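PDB 3BE4: adenylate kinase from Cryptosporidium parvum Iowa II, which probably transfers a phosphate group between ATP and AMP as a nucleotide-binding kinase of the adenylate kinase family. Local coordinates for residues A[8-13]-A[116-121]. Residues are numbered along the deposited sequence; the frame is centred on the assembly and turned at random.
Sequences LILIGA and IYFEID
Leu10 and Phe118 both carry CG anti to their own carbonyl carbon (chi1 -56° and -81°), and the leucine methyls meet the phenyl ring obliquely. Leu10 CD2 lies 4.0 Å from Phe118 CE1, and CD1 is near CE1 and CZ. The same CD2 packs 3.9 Å from CB of Ile116, whose side chain runs beside that of Leu10 and points the same way. Strands 7-12 and 114-119 are adjacent in the parallel five-stranded sheet of the P-loop NTPase fold, strand order 2-3-1-4-5, with 7-12 in the middle. Leu10, Ile116 and Phe118 share one face, where helix 18-29 covers Leu10 and Phe118 through Lys18, Cys22 and Gln21. Ile11 and Tyr117 lie on the other face, against helix 186-192.

A parallel ladder joins the backbones. Ile116 N donates to Ile9 O, Ile11 N donates to Ile116 O at 2.9 Å, and Phe118 N donates to Ile11 O at 2.8 Å. Ile11 O also receives a CA-H...O contact from Tyr117 CA, at 3.3 Å. The tyrosine ring meets this oxygen with its edge, nearly in plane, CD1 being the nearest ring atom.

The 8-13 segment leads into the phosphate-binding loop, the P-loop of this family. Ala13 O accepts a hydrogen bond from Ser16 OG. The side chain of Phe118 is about 6 Å from the bound bis(adenosine)-5'-pentaphosphate, which puts this end of the contact near the nucleotide site. Here a water continues the link between the two segments: it accepts from Ala13 N at 2.8 Å and donates to Phe118 O at 2.6 Å.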
ATOM      1  N   LEU A   8      11.647  -1.935  -1.780  1.00 16.98           N
ATOM      2  CA  LEU A   8      10.593  -1.917  -2.859  0.50 17.28           C
ATOM      3  C   LEU A   8       9.541  -0.859  -2.534  1.00 16.03           C
ATOM      4  O   LEU A   8       9.178  -0.634  -1.407  1.00 17.29           O
ATOM      5  CB  LEU A   8       9.727  -3.156  -2.966  0.50 17.29           C
ATOM      6  CG  LEU A   8      10.512  -4.391  -3.209  0.50 14.51           C
ATOM      7  CD1 LEU A   8       9.566  -5.548  -3.152  0.50 18.88           C
ATOM      8  CD2 LEU A   8      11.209  -4.358  -4.536  0.50 19.17           C
ATOM      9  N   ILE A   9       9.087  -0.181  -3.581  1.00 17.61           N
ATOM     10  CA  ILE A   9       7.862   0.655  -3.460  1.00 16.95           C
ATOM     11  C   ILE A   9       6.842   0.057  -4.445  1.00 16.59           C
ATOM     12  O   ILE A   9       7.205  -0.287  -5.553  1.00 17.91           O
ATOM     13  CB  ILE A   9       8.189   2.104  -3.935  1.00 17.39           C
ATOM     14  CG1 ILE A   9       9.170   2.818  -2.952  1.00 19.31           C
ATOM     15  CG2 ILE A   9       6.911   2.984  -3.955  1.00 17.16           C
ATOM     16  CD1 ILE A   9       9.534   4.243  -3.368  1.00 20.06           C
ATOM     17  N   LEU A  10       5.613  -0.092  -3.986  1.00 15.71           N
ATOM     18  CA  LEU A  10       4.489  -0.372  -4.902  1.00 17.46           C
ATOM     19  C   LEU A  10       3.686   0.950  -5.137  1.00 17.19           C
ATOM     20  O   LEU A  10       3.318   1.654  -4.172  1.00 18.64           O
ATOM     21  CB  LEU A  10       3.589  -1.375  -4.251  1.00 17.79           C
ATOM     22  CG  LEU A  10       4.284  -2.696  -3.829  1.00 16.15           C
ATOM     23  CD1 LEU A  10       3.210  -3.642  -3.402  1.00 19.38           C
ATOM     24  CD2 LEU A  10       5.118  -3.253  -4.917  1.00 16.58           C
ATOM     25  N   ILE A  11       3.432   1.373  -6.395  1.00 18.12           N
ATOM     26  CA  ILE A  11       2.606   2.555  -6.584  1.00 19.66           C
ATOM     27  C   ILE A  11       1.422   2.019  -7.436  1.00 18.31           C
ATOM     28  O   ILE A  11       1.567   1.176  -8.326  1.00 16.68           O
ATOM     29  CB  ILE A  11       3.357   3.540  -7.548  1.00 21.44           C
ATOM     30  CG1 ILE A  11       4.543   4.159  -6.820  1.00 26.14           C
ATOM     31  CG2 ILE A  11       2.421   4.748  -7.916  1.00 23.80           C
ATOM     32  CD1 ILE A  11       5.393   4.982  -7.839  1.00 25.89           C
ATOM     33  N   GLY A  12       0.262   2.520  -7.156  1.00 15.73           N
ATOM     34  CA  GLY A  12      -0.851   2.076  -7.992  1.00 17.15           C
ATOM     35  C   GLY A  12      -2.072   2.779  -7.389  1.00 17.61           C
ATOM     36  O   GLY A  12      -2.033   3.264  -6.270  1.00 18.82           O
ATOM     37  N   ALA A  13      -3.119   2.790  -8.194  1.00 18.85           N
ATOM     38  CA  ALA A  13      -4.393   3.431  -7.776  1.00 17.24           C
ATOM     39  C   ALA A  13      -4.828   2.896  -6.427  1.00 19.89           C
ATOM     40  O   ALA A  13      -4.561   1.706  -6.122  1.00 16.85           O
ATOM     41  CB  ALA A  13      -5.416   3.220  -8.835  1.00 18.49           C
ATOM     42  N   ILE A 116       7.401  -0.738  -8.379  1.00 16.83           N
ATOM     43  CA  ILE A 116       6.521  -1.563  -9.239  1.00 17.58           C
ATOM     44  C   ILE A 116       5.221  -0.788  -9.331  1.00 16.85           C
ATOM     45  O   ILE A 116       4.540  -0.518  -8.310  1.00 18.58           O
ATOM     46  CB  ILE A 116       6.229  -2.932  -8.600  1.00 20.24           C
ATOM     47  CG1 ILE A 116       7.552  -3.685  -8.612  1.00 20.04           C
ATOM     48  CG2 ILE A 116       5.237  -3.777  -9.503  1.00 20.26           C
ATOM     49  CD1 ILE A 116       7.492  -5.193  -8.020  1.00 18.86           C
ATOM     50  N   TYR A 117       4.792  -0.509 -10.563  1.00 19.00           N
ATOM     51  CA  TYR A 117       3.597   0.313 -10.779  1.00 18.75           C
ATOM     52  C   TYR A 117       2.466  -0.637 -11.233  1.00 19.85           C
ATOM     53  O   TYR A 117       2.599  -1.394 -12.216  1.00 19.87           O
ATOM     54  CB  TYR A 117       3.886   1.327 -11.880  1.00 21.71           C
ATOM     55  CG  TYR A 117       2.679   2.134 -12.376  1.00 25.12           C
ATOM     56  CD1 TYR A 117       1.653   2.542 -11.545  1.00 26.56           C
ATOM     57  CD2 TYR A 117       2.629   2.491 -13.711  1.00 31.91           C
ATOM     58  CE1 TYR A 117       0.485   3.249 -12.077  1.00 26.17           C
ATOM     59  CE2 TYR A 117       1.555   3.186 -14.205  1.00 35.41           C
ATOM     60  CZ  TYR A 117       0.509   3.532 -13.400  1.00 33.29           C
ATOM     61  OH  TYR A 117      -0.497   4.244 -14.014  1.00 37.55           O
ATOM     62  N   PHE A 118       1.367  -0.639 -10.490  1.00 18.07           N
ATOM     63  CA  PHE A 118       0.250  -1.563 -10.753  1.00 18.34           C
ATOM     64  C   PHE A 118      -0.683  -0.830 -11.736  1.00 19.94           C
ATOM     65  O   PHE A 118      -1.345   0.161 -11.351  1.00 22.89           O
ATOM     66  CB  PHE A 118      -0.561  -1.786  -9.463  1.00 18.10           C
ATOM     67  CG  PHE A 118       0.069  -2.823  -8.517  1.00 18.77           C
ATOM     68  CD1 PHE A 118       1.456  -2.812  -8.180  1.00 23.15           C
ATOM     69  CD2 PHE A 118      -0.747  -3.787  -7.941  1.00 18.92           C
ATOM     70  CE1 PHE A 118       1.975  -3.818  -7.293  1.00 22.06           C
ATOM     71  CE2 PHE A 118      -0.273  -4.704  -7.062  1.00 15.45           C
ATOM     72  CZ  PHE A 118       1.118  -4.799  -6.748  1.00 19.31           C
ATOM     73  N   GLU A 119      -0.694  -1.273 -12.991  1.00 18.20           N
ATOM     74  CA  GLU A 119      -1.580  -0.586 -13.965  1.00 19.48           C
ATOM     75  C   GLU A 119      -2.976  -1.169 -13.924  1.00 20.08           C
ATOM     76  O   GLU A 119      -3.178  -2.348 -14.090  1.00 19.60           O
ATOM     77  CB  GLU A 119      -1.018  -0.737 -15.367  1.00 20.70           C
ATOM     78  CG  GLU A 119       0.248  -0.017 -15.488  1.00 24.80           C
ATOM     79  CD  GLU A 119       0.744  -0.001 -16.985  1.00 34.31           C
ATOM     80  OE1 GLU A 119       1.019  -1.104 -17.523  1.00 29.17           O
ATOM     81  OE2 GLU A 119       0.866   1.120 -17.586  1.00 32.26           O
ATOM     82  N   ILE A 120      -3.936  -0.283 -13.754  1.00 17.36           N
ATOM     83  CA  ILE A 120      -5.368  -0.787 -13.645  1.00 19.09           C
ATOM     84  C   ILE A 120      -6.214   0.422 -13.829  1.00 19.86           C
ATOM     85  O   ILE A 120      -5.847   1.509 -13.394  1.00 23.10           O
ATOM     86  CB  ILE A 120      -5.641  -1.501 -12.301  1.00 17.97           C
ATOM     87  CG1 ILE A 120      -7.116  -1.926 -12.204  1.00 17.80           C
ATOM     88  CG2 ILE A 120      -5.252  -0.635 -11.184  1.00 19.67           C
ATOM     89  CD1 ILE A 120      -7.375  -2.930 -11.033  1.00 19.85           C
ATOM     90  N   ASP A 121      -7.386   0.234 -14.458  1.00 17.72           N
ATOM     91  CA  ASP A 121      -8.223   1.423 -14.717  1.00 17.60           C
ATOM     92  C   ASP A 121      -9.274   1.709 -13.646  1.00 19.82           C
ATOM     93  O   ASP A 121      -9.562   0.874 -12.818  1.00 17.99           O
ATOM     94  CB  ASP A 121      -9.009   1.122 -15.975  1.00 17.50           C
ATOM     95  CG  ASP A 121      -9.806  -0.208 -15.865  1.00 20.00           C
ATOM     96  OD1 ASP A 121      -9.147  -1.337 -15.729  1.00 26.09           O
ATOM     97  OD2 ASP A 121     -11.096  -0.219 -15.791  1.00 21.42           O
TER
HETATM   98  O   HOH W   1      -2.846   2.241 -10.883  1.00 23.89           O